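Local coordinates for protein UDP-N-acetylglucosamine 4,6-dehydratase (Vibrio fischeri, PDB 3PVZ) that binds NAD and probably acts as a lyase in the 4,6-dehydration of UDP-N-acetylglucosamine, at residues 143-148 against 184-189; 250-255 against 334-339; 352-357 against 380-385. All coordinates share one frame; numbering follows the deposited sequence.

Interaction 1: residues 143-148 against 184-189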
loop_
_atom_site.group_PDB
_atom_site.type_symbol
_atom_site.label_atom_id
_atom_site.label_comp_id
_atom_site.label_asym_id
_atom_site.label_seq_id
_atom_site.Cartn_x
_atom_site.Cartn_y
_atom_site.Cartn_z
ATOM N N PHE A 143 6.352 -15.074 -7.127
ATOM C CA PHE A 143 5.501 -16.178 -6.715
ATOM C C PHE A 143 4.005 -15.937 -6.757
ATOM O O PHE A 143 3.268 -16.822 -7.151
ATOM C CB PHE A 143 5.970 -16.738 -5.374
ATOM C CG PHE A 143 7.331 -17.395 -5.463
ATOM C CD1 PHE A 143 7.515 -18.528 -6.261
ATOM C CD2 PHE A 143 8.421 -16.845 -4.835
ATOM C CE1 PHE A 143 8.758 -19.079 -6.386
ATOM C CE2 PHE A 143 9.666 -17.421 -4.940
ATOM C CZ PHE A 143 9.838 -18.517 -5.711
ATOM N N ASN A 144 3.549 -14.742 -6.415
ATOM C CA ASN A 144 2.143 -14.397 -6.531
ATOM C C ASN A 144 1.736 -14.401 -7.988
ATOM O O ASN A 144 0.584 -14.740 -8.350
ATOM C CB ASN A 144 1.861 -13.002 -5.970
ATOM C CG ASN A 144 1.852 -12.964 -4.439
ATOM O OD1 ASN A 144 2.088 -13.969 -3.759
ATOM N ND2 ASN A 144 1.602 -11.777 -3.885
ATOM N N THR A 145 2.638 -13.968 -8.840
ATOM C CA THR A 145 2.330 -13.884 -10.250
ATOM C C THR A 145 2.175 -15.292 -10.802
ATOM O O THR A 145 1.143 -15.589 -11.405
ATOM C CB THR A 145 3.434 -13.146 -11.002
ATOM O OG1 THR A 145 3.655 -11.872 -10.387
ATOM C CG2 THR A 145 3.067 -12.941 -12.458
ATOM N N ASP A 146 3.151 -16.167 -10.519
ATOM C CA ASP A 146 3.116 -17.561 -10.981
ATOM C C ASP A 146 1.848 -18.263 -10.460
ATOM O O ASP A 146 1.140 -18.871 -11.247
ATOM C CB ASP A 146 4.382 -18.321 -10.525
ATOM C CG ASP A 146 4.547 -19.637 -11.200
ATOM O OD1 ASP A 146 4.617 -19.680 -12.449
ATOM O OD2 ASP A 146 4.592 -20.643 -10.501
ATOM N N LYS A 147 1.529 -18.127 -9.164
ATOM C CA LYS A 147 0.322 -18.736 -8.606
ATOM C C LYS A 147 -0.978 -18.236 -9.259
ATOM O O LYS A 147 -1.851 -19.025 -9.564
ATOM C CB LYS A 147 0.248 -18.536 -7.073
ATOM C CG LYS A 147 -1.042 -19.159 -6.437
ATOM C CD LYS A 147 -1.205 -18.783 -4.994
ATOM C CE LYS A 147 -1.679 -17.326 -4.829
ATOM N NZ LYS A 147 -1.883 -17.082 -3.329
ATOM N N THR A 148 -1.140 -16.934 -9.432
ATOM C CA THR A 148 -2.396 -16.387 -9.980
ATOM C C THR A 148 -2.505 -16.785 -11.481
ATOM O O THR A 148 -3.571 -16.973 -12.018
ATOM C CB THR A 148 -2.458 -14.893 -9.838
ATOM O OG1 THR A 148 -1.271 -14.318 -10.402
ATOM C CG2 THR A 148 -2.630 -14.406 -8.298
HETATM N N MSE A 184 10.790 -15.269 -16.678
HETATM C CA MSE A 184 11.129 -16.697 -16.885
HETATM C C MSE A 184 9.931 -17.583 -16.489
HETATM O O MSE A 184 9.521 -18.483 -17.238
HETATM C CB MSE A 184 12.331 -17.088 -16.042
HETATM C CG MSE A 184 13.603 -16.372 -16.400
HETATM SE SE MSE A 184 15.052 -16.834 -15.173
HETATM C CE MSE A 184 16.437 -15.663 -15.849
ATOM N N PHE A 185 9.351 -17.299 -15.326
ATOM C CA PHE A 185 8.179 -18.039 -14.862
ATOM C C PHE A 185 7.018 -17.838 -15.801
ATOM O O PHE A 185 6.248 -18.762 -16.021
ATOM C CB PHE A 185 7.775 -17.659 -13.410
ATOM C CG PHE A 185 8.631 -18.304 -12.354
ATOM C CD1 PHE A 185 8.302 -19.544 -11.847
ATOM C CD2 PHE A 185 9.811 -17.706 -11.945
ATOM C CE1 PHE A 185 9.110 -20.170 -10.897
ATOM C CE2 PHE A 185 10.639 -18.303 -11.013
ATOM C CZ PHE A 185 10.286 -19.542 -10.466
ATOM N N LEU A 186 6.865 -16.611 -16.289
ATOM C CA LEU A 186 5.832 -16.241 -17.255
ATOM C C LEU A 186 6.017 -17.037 -18.569
ATOM O O LEU A 186 5.084 -17.463 -19.177
ATOM C CB LEU A 186 5.965 -14.773 -17.613
ATOM C CG LEU A 186 5.017 -13.704 -17.122
ATOM C CD1 LEU A 186 4.869 -13.732 -15.624
ATOM C CD2 LEU A 186 5.489 -12.312 -17.646
HETATM N N MSE A 187 7.248 -17.171 -19.020
HETATM C CA MSE A 187 7.497 -17.891 -20.241
HETATM C C MSE A 187 7.054 -19.334 -20.064
HETATM O O MSE A 187 6.507 -19.886 -20.990
HETATM C CB MSE A 187 8.964 -17.796 -20.696
HETATM C CG MSE A 187 9.410 -16.459 -21.291
HETATM SE SE MSE A 187 8.204 -15.547 -22.582
HETATM C CE MSE A 187 7.260 -14.332 -21.328
ATOM N N ARG A 188 7.268 -19.946 -18.898
ATOM C CA ARG A 188 6.844 -21.333 -18.698
ATOM C C ARG A 188 5.341 -21.419 -18.751
ATOM O O ARG A 188 4.798 -22.320 -19.393
ATOM C CB ARG A 188 7.308 -21.909 -17.377
ATOM C CG ARG A 188 6.751 -23.284 -17.100
ATOM C CD ARG A 188 7.538 -24.028 -16.000
ATOM N NE ARG A 188 7.285 -23.450 -14.682
ATOM C CZ ARG A 188 7.817 -23.901 -13.558
ATOM N NH1 ARG A 188 7.528 -23.305 -12.419
ATOM N NH2 ARG A 188 8.665 -24.937 -13.570
ATOM N N LYS A 189 4.679 -20.498 -18.059
ATOM C CA LYS A 189 3.199 -20.456 -18.040
ATOM C C LYS A 189 2.545 -20.144 -19.375
ATOM O O LYS A 189 1.403 -20.524 -19.610
ATOM C CB LYS A 189 2.700 -19.438 -17.018
ATOM C CG LYS A 189 2.814 -19.918 -15.560
ATOM C CD LYS A 189 2.066 -21.253 -15.363
ATOM C CE LYS A 189 1.950 -21.679 -13.912
ATOM N NZ LYS A 189 3.248 -21.857 -13.262
HETATM O O HOH W 1 6.046 -20.721 -14.310
#
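D146 and F185 mark the closest approach of the two backbones, with D146 CA 6.4 Å from F185 CA. Both segments are helical and run almost parallel: their N-to-C directions differ by only 8° and their axes lie 9.8 Å apart. This is the side-by-side packing of successive helices in a Rossmann fold, where helix 131-154 and helix 174-189 precede and follow strand 159-163; T145 and L186 reach down to that strand, at Y160 and C162.

A salt bridge holds the middle. In D146, CG is anti to the backbone N (chi1 -168°), which carries CG toward the second helix, and OD1 there meets F185 and K189. K189 NZ donates to D146 OD1 at 2.7 Å, arriving from above the carboxylate plane, 36° out of it. The lysine chain is bent at chi2 and chi4, and its CG also brushes D146 OD1. A water donates to that same oxygen and to F185 O while accepting from R188 NE, so D146 OD1 takes two bonds and the water ties the acid to the neighbouring helix twice over. R188 has its own direct partner in Q351, through NH2; its NH1 is merely near D146 OD2, at 4.4 Å.

The F185 ring turns its edge to the acid, F185 CD1 lying 3.7 Å from D146 OD1. Its face receives the edge of F143 in an offset edge-to-face pair, with ring centroids 6.0 Å apart. Nearer the sheet, T145 OG1 bonds back to N141 O, while the methyl T145 CG2 meets L186 CD1 at 3.7 Å.

Interaction 2: residues 250-255 against 334-339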
loop_
_atom_site.group_PDB
_atom_site.type_symbol
_atom_site.label_atom_id
_atom_site.label_comp_id
_atom_site.label_asym_id
_atom_site.label_seq_id
_atom_site.Cartn_x
_atom_site.Cartn_y
_atom_site.Cartn_z
ATOM N N PHE A 250 -6.086 -7.302 -27.256
ATOM C CA PHE A 250 -5.477 -7.548 -28.584
ATOM C C PHE A 250 -4.089 -8.212 -28.596
ATOM O O PHE A 250 -3.633 -8.633 -29.639
ATOM C CB PHE A 250 -5.413 -6.226 -29.378
ATOM C CG PHE A 250 -6.783 -5.622 -29.647
ATOM C CD1 PHE A 250 -7.638 -6.207 -30.564
ATOM C CD2 PHE A 250 -7.215 -4.513 -28.957
ATOM C CE1 PHE A 250 -8.906 -5.687 -30.825
ATOM C CE2 PHE A 250 -8.510 -3.937 -29.213
ATOM C CZ PHE A 250 -9.353 -4.528 -30.122
ATOM N N GLY A 251 -3.421 -8.303 -27.463
ATOM C CA GLY A 251 -2.117 -8.928 -27.421
ATOM C C GLY A 251 -2.168 -10.435 -27.705
ATOM O O GLY A 251 -3.057 -11.163 -27.197
ATOM N N GLU A 252 -1.215 -10.911 -28.509
ATOM C CA GLU A 252 -1.080 -12.329 -28.681
ATOM C C GLU A 252 -0.158 -12.877 -27.619
ATOM O O GLU A 252 0.585 -12.128 -27.000
ATOM C CB GLU A 252 -0.552 -12.647 -30.076
ATOM C CG GLU A 252 -1.519 -12.234 -31.147
ATOM C CD GLU A 252 -1.011 -12.606 -32.516
ATOM O OE1 GLU A 252 -1.069 -13.811 -32.842
ATOM O OE2 GLU A 252 -0.548 -11.704 -33.238
ATOM N N ASN A 253 -0.199 -14.194 -27.427
ATOM C CA ASN A 253 0.734 -14.873 -26.506
ATOM C C ASN A 253 2.139 -14.364 -26.731
ATOM O O ASN A 253 2.648 -14.477 -27.816
ATOM C CB ASN A 253 0.716 -16.419 -26.642
ATOM C CG ASN A 253 1.289 -17.129 -25.383
ATOM O OD1 ASN A 253 1.402 -16.524 -24.307
ATOM N ND2 ASN A 253 1.616 -18.416 -25.510
ATOM N N ARG A 254 2.735 -13.836 -25.665
ATOM C CA ARG A 254 4.095 -13.281 -25.621
ATOM C C ARG A 254 4.313 -11.869 -26.177
ATOM O O ARG A 254 5.453 -11.421 -26.242
ATOM C CB ARG A 254 5.105 -14.237 -26.270
ATOM C CG ARG A 254 5.106 -15.587 -25.658
ATOM C CD ARG A 254 6.173 -16.488 -26.273
ATOM N NE ARG A 254 5.962 -17.765 -25.645
ATOM C CZ ARG A 254 5.252 -18.767 -26.148
ATOM N NH1 ARG A 254 4.760 -18.696 -27.377
ATOM N NH2 ARG A 254 5.080 -19.875 -25.411
ATOM N N ASP A 255 3.265 -11.143 -26.545
ATOM C CA ASP A 255 3.458 -9.799 -27.066
ATOM C C ASP A 255 3.725 -8.828 -25.891
ATOM O O ASP A 255 3.019 -8.897 -24.870
ATOM C CB ASP A 255 2.194 -9.316 -27.721
ATOM C CG ASP A 255 1.993 -9.808 -29.117
ATOM O OD1 ASP A 255 2.852 -10.496 -29.721
ATOM O OD2 ASP A 255 0.930 -9.419 -29.634
HETATM N N MSE A 334 5.857 -3.325 -35.820
HETATM C CA MSE A 334 5.527 -1.898 -35.824
HETATM C C MSE A 334 4.427 -1.558 -36.825
HETATM O O MSE A 334 4.009 -0.395 -36.914
HETATM C CB MSE A 334 6.768 -1.045 -36.137
HETATM C CG MSE A 334 7.963 -1.294 -35.217
HETATM SE SE MSE A 334 7.543 -1.052 -33.318
HETATM C CE MSE A 334 8.266 0.755 -33.132
ATOM N N ALA A 335 3.949 -2.581 -37.538
ATOM C CA ALA A 335 2.911 -2.437 -38.578
ATOM C C ALA A 335 1.472 -2.522 -38.072
ATOM O O ALA A 335 0.596 -1.859 -38.610
ATOM C CB ALA A 335 3.126 -3.488 -39.686
ATOM N N ARG A 336 1.219 -3.338 -37.056
ATOM C CA ARG A 336 -0.159 -3.606 -36.617
ATOM C C ARG A 336 -0.896 -2.375 -36.088
ATOM O O ARG A 336 -2.073 -2.189 -36.348
ATOM C CB ARG A 336 -0.161 -4.712 -35.568
ATOM C CG ARG A 336 -1.529 -5.038 -35.063
ATOM C CD ARG A 336 -1.551 -6.338 -34.304
ATOM N NE ARG A 336 -2.917 -6.675 -33.933
ATOM C CZ ARG A 336 -3.278 -7.486 -32.951
ATOM N NH1 ARG A 336 -2.404 -8.080 -32.159
ATOM N NH2 ARG A 336 -4.542 -7.698 -32.765
ATOM N N PHE A 337 -0.214 -1.546 -35.326
ATOM C CA PHE A 337 -0.841 -0.361 -34.775
ATOM C C PHE A 337 -0.042 0.879 -35.172
ATOM O O PHE A 337 1.157 0.808 -35.400
ATOM C CB PHE A 337 -0.945 -0.452 -33.249
ATOM C CG PHE A 337 -1.822 -1.569 -32.761
ATOM C CD1 PHE A 337 -3.193 -1.512 -32.942
ATOM C CD2 PHE A 337 -1.273 -2.682 -32.112
ATOM C CE1 PHE A 337 -3.993 -2.543 -32.509
ATOM C CE2 PHE A 337 -2.075 -3.703 -31.643
ATOM C CZ PHE A 337 -3.434 -3.638 -31.837
ATOM N N ASP A 338 -0.729 2.011 -35.209
ATOM C CA ASP A 338 -0.122 3.297 -35.499
ATOM C C ASP A 338 0.703 3.839 -34.344
ATOM O O ASP A 338 1.827 4.295 -34.562
ATOM C CB ASP A 338 -1.194 4.322 -35.921
ATOM C CG ASP A 338 -1.698 4.088 -37.362
ATOM O OD1 ASP A 338 -1.145 3.203 -38.083
ATOM O OD2 ASP A 338 -2.650 4.780 -37.782
ATOM N N ASN A 339 0.148 3.767 -33.132
ATOM C CA ASN A 339 0.736 4.394 -31.918
ATOM C C ASN A 339 1.443 3.398 -30.980
ATOM O O ASN A 339 2.203 3.806 -30.124
ATOM C CB ASN A 339 -0.356 5.107 -31.105
ATOM C CG ASN A 339 -1.347 5.921 -31.985
ATOM O OD1 ASN A 339 -2.590 5.735 -31.902
ATOM N ND2 ASN A 339 -0.801 6.856 -32.788
HETATM O O HOH W 2 0.049 -8.955 -32.316
#
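F250 O takes two N-H groups from R336: a sound bond from R336 NH1 at 2.9 Å and a weak one from R336 NH2 at 3.4 Å. The stronger donor comes in tilted 30° from the carbonyl plane. F250 is the last residue of helix 237-250, so the guanidinium sits at the C-terminal end of that helix, where its charge would probably be favoured. Its chain gets there by stretching out: CG is anti to the backbone N (chi1 180°) and the side chain stays extended as far as NE.

R336 NH1 also donates to a water at 2.6 Å. That water gives its two protons to E252 OE2 and D255 OD2, linking the arginine to both acids, which stand near it without direct salt bridges. E252 and D255 are the ends of a type II beta turn, and D255 OD2 accepts the backbone N of E252 at 2.8 Å, met from above the carboxylate plane. The other oxygen, D255 OD1, makes a salt bridge with K344.

Beneath the polar layer, F250 CB touches the edge of the F337 ring at CZ, 4.1 Å away. R336 CG lies over one face of that ring, toward its rim, while F337 CZ lies similarly against the guanidinium. The F250 ring packs on helix 19-34.

The contact thus joins the turn leading into strand 255-259 to the loop between the antiparallel strands 332-333 and 340-344, at the edge of the Rossmann-like sheet. One arginine serves a helix-end carbonyl directly and two carboxylates through water, which suggests that the negative charge of the turn is partly balanced here.

Interaction 3: residues 352-357 against 380-385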
loop_
_atom_site.group_PDB
_atom_site.type_symbol
_atom_site.label_atom_id
_atom_site.label_comp_id
_atom_site.label_asym_id
_atom_site.label_seq_id
_atom_site.Cartn_x
_atom_site.Cartn_y
_atom_site.Cartn_z
ATOM N N GLU A 352 15.141 -26.461 -14.743
ATOM C CA GLU A 352 16.021 -26.625 -13.600
ATOM C C GLU A 352 16.287 -25.370 -12.800
ATOM O O GLU A 352 16.416 -25.453 -11.593
ATOM C CB GLU A 352 17.362 -27.186 -14.049
ATOM C CG GLU A 352 17.272 -28.637 -14.323
ATOM C CD GLU A 352 18.567 -29.200 -14.823
ATOM O OE1 GLU A 352 19.324 -28.433 -15.477
ATOM O OE2 GLU A 352 18.821 -30.406 -14.568
ATOM N N LEU A 353 16.409 -24.221 -13.464
ATOM C CA LEU A 353 16.683 -22.971 -12.749
ATOM C C LEU A 353 15.425 -22.481 -12.049
ATOM O O LEU A 353 15.503 -21.866 -10.996
ATOM C CB LEU A 353 17.197 -21.881 -13.690
ATOM C CG LEU A 353 18.560 -22.034 -14.367
ATOM C CD1 LEU A 353 19.059 -20.666 -14.852
ATOM C CD2 LEU A 353 19.621 -22.746 -13.493
ATOM N N LEU A 354 14.265 -22.711 -12.648
ATOM C CA LEU A 354 12.996 -22.393 -11.960
ATOM C C LEU A 354 12.822 -23.260 -10.716
ATOM O O LEU A 354 12.453 -22.772 -9.647
ATOM C CB LEU A 354 11.768 -22.501 -12.872
ATOM C CG LEU A 354 11.777 -21.618 -14.135
ATOM C CD1 LEU A 354 10.400 -21.581 -14.830
ATOM C CD2 LEU A 354 12.296 -20.211 -13.820
ATOM N N GLU A 355 13.117 -24.541 -10.854
ATOM C CA GLU A 355 13.018 -25.423 -9.704
ATOM C C GLU A 355 13.993 -25.028 -8.611
ATOM O O GLU A 355 13.594 -24.999 -7.449
ATOM C CB GLU A 355 13.207 -26.883 -10.099
ATOM C CG GLU A 355 11.892 -27.495 -10.648
ATOM C CD GLU A 355 12.140 -28.738 -11.523
ATOM O OE1 GLU A 355 13.326 -29.150 -11.660
ATOM O OE2 GLU A 355 11.142 -29.290 -12.061
ATOM N N LEU A 356 15.234 -24.704 -8.997
ATOM C CA LEU A 356 16.268 -24.246 -8.060
ATOM C C LEU A 356 15.771 -23.068 -7.234
ATOM O O LEU A 356 15.873 -23.074 -6.005
ATOM C CB LEU A 356 17.536 -23.826 -8.819
ATOM C CG LEU A 356 18.760 -23.358 -8.034
ATOM C CD1 LEU A 356 19.309 -24.461 -7.182
ATOM C CD2 LEU A 356 19.860 -22.875 -8.961
ATOM N N PHE A 357 15.212 -22.078 -7.932
ATOM C CA PHE A 357 14.755 -20.845 -7.318
ATOM C C PHE A 357 13.646 -21.170 -6.321
ATOM O O PHE A 357 13.690 -20.733 -5.195
ATOM C CB PHE A 357 14.282 -19.872 -8.409
ATOM C CG PHE A 357 13.987 -18.479 -7.918
ATOM C CD1 PHE A 357 15.009 -17.563 -7.744
ATOM C CD2 PHE A 357 12.704 -18.088 -7.638
ATOM C CE1 PHE A 357 14.748 -16.277 -7.302
ATOM C CE2 PHE A 357 12.440 -16.803 -7.181
ATOM C CZ PHE A 357 13.486 -15.902 -7.009
ATOM N N PHE A 380 22.450 -14.298 -9.003
ATOM C CA PHE A 380 23.557 -14.441 -9.964
ATOM C C PHE A 380 23.465 -15.760 -10.743
ATOM O O PHE A 380 23.786 -15.808 -11.934
ATOM C CB PHE A 380 24.927 -14.324 -9.289
ATOM C CG PHE A 380 25.275 -12.927 -8.799
ATOM C CD1 PHE A 380 24.596 -11.798 -9.256
ATOM C CD2 PHE A 380 26.313 -12.749 -7.877
ATOM C CE1 PHE A 380 24.939 -10.518 -8.790
ATOM C CE2 PHE A 380 26.655 -11.470 -7.413
ATOM C CZ PHE A 380 25.967 -10.357 -7.883
ATOM N N ILE A 381 23.007 -16.825 -10.092
ATOM C CA ILE A 381 22.830 -18.113 -10.784
ATOM C C ILE A 381 21.660 -18.013 -11.758
ATOM O O ILE A 381 21.753 -18.461 -12.889
ATOM C CB ILE A 381 22.678 -19.293 -9.788
ATOM C CG1 ILE A 381 24.062 -19.618 -9.184
ATOM C CG2 ILE A 381 22.075 -20.493 -10.485
ATOM C CD1 ILE A 381 24.061 -20.540 -7.941
HETATM N N MSE A 382 20.585 -17.361 -11.334
HETATM C CA MSE A 382 19.428 -17.194 -12.196
HETATM C C MSE A 382 19.748 -16.350 -13.447
HETATM O O MSE A 382 19.294 -16.677 -14.534
HETATM C CB MSE A 382 18.269 -16.564 -11.411
HETATM C CG MSE A 382 17.778 -17.375 -10.206
HETATM SE SE MSE A 382 17.259 -19.148 -10.692
HETATM C CE MSE A 382 15.590 -18.664 -11.547
ATOM N N ILE A 383 20.519 -15.273 -13.279
ATOM C CA ILE A 383 20.823 -14.315 -14.348
ATOM C C ILE A 383 22.339 -14.039 -14.401
ATOM O O ILE A 383 22.794 -13.033 -13.872
ATOM C CB ILE A 383 20.137 -12.952 -14.108
ATOM C CG1 ILE A 383 18.675 -13.101 -13.730
ATOM C CG2 ILE A 383 20.254 -12.058 -15.339
ATOM C CD1 ILE A 383 18.098 -11.802 -13.270
ATOM N N PRO A 384 23.122 -14.915 -15.047
ATOM C CA PRO A 384 24.606 -14.805 -14.986
ATOM C C PRO A 384 25.222 -13.440 -15.332
ATOM O O PRO A 384 26.190 -13.022 -14.691
ATOM C CB PRO A 384 25.072 -15.872 -15.979
ATOM C CG PRO A 384 23.955 -16.920 -15.916
ATOM C CD PRO A 384 22.687 -16.111 -15.787
ATOM N N ASP A 385 24.664 -12.738 -16.309
ATOM C CA ASP A 385 25.202 -11.423 -16.696
ATOM C C ASP A 385 24.764 -10.265 -15.774
ATOM O O ASP A 385 25.037 -9.102 -16.067
ATOM C CB ASP A 385 24.890 -11.128 -18.181
ATOM C CG ASP A 385 25.690 -12.036 -19.139
ATOM O OD1 ASP A 385 26.894 -11.770 -19.389
ATOM O OD2 ASP A 385 25.121 -13.028 -19.636
#
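Two bends in selenomethionine M382, at chi2 (-56°) and chi3 (-74°), curl its SE and CE against L353 and F357. On the other side F357 holds CG anti to its backbone N, which sets CG on the side of M382, with CD1 next to M382 CG. The two residues belong to a helical hairpin at the C-terminal end of the model, helix 351-367 and helix 372-382 with a short connection between them. The backbones come closest at L353 and M382, just before I383 leaves helical geometry.

M382 carries most of the contact. Its CE methyl lies 3.6 Å from F357 CB, and M382 CG lies 3.7 Å from F357 CD1, so the chain is held at two places along the aromatic residue, the two side chains crossing at about a right angle. SE stands 5.2 Å from the centroid of the F357 ring and 67° off the ring normal: an oblique Met-aromatic contact. The same tip presses on the backbone, with M382 SE 3.3 Å from L353 O, a carbonyl that already accepts the helical bond from F357 N. L353 CB and L354 CD2 complete the apolar surroundings of the tip.

Beyond these two segments, L354 packs on M184, F185 and R188 of helix 174-189, and F357 rests on I138 and V142 of helix 131-154. Helix 351-367 is thereby laid against the helices of the Rossmann domain, and no hydrogen bond crosses between the two segments.

Toward the more exposed side I381 takes over: L353 CD1 lies 4.0 Å from its carbonyl oxygen I381 O, and the rest is aliphatic. The side chains of L356 and I381 cross at about a right angle, L356 CD2 meeting I381 CG2 at 3.6 Å.

In the fold
Interactions 1 and 3 form one continuous block of packing, their centres 15 Å apart. F143 CZ meets F357 CE2 at 3.4 Å, and M184 CE lies 3.3 Å from M382 O, so the C-terminal helices rest on the helix pair of interaction 1. That pair is also nearest the cofactor: N144 touches NAD, and the side chain of T145 is about 9 Å from it. F357 in interaction 3 lies about 11 Å from the NAD-binding K179, side chain to side chain. Interaction 2 lies away from the NAD site, its centre 22 Å from that of interaction 1 and 30 Å from that of interaction 3.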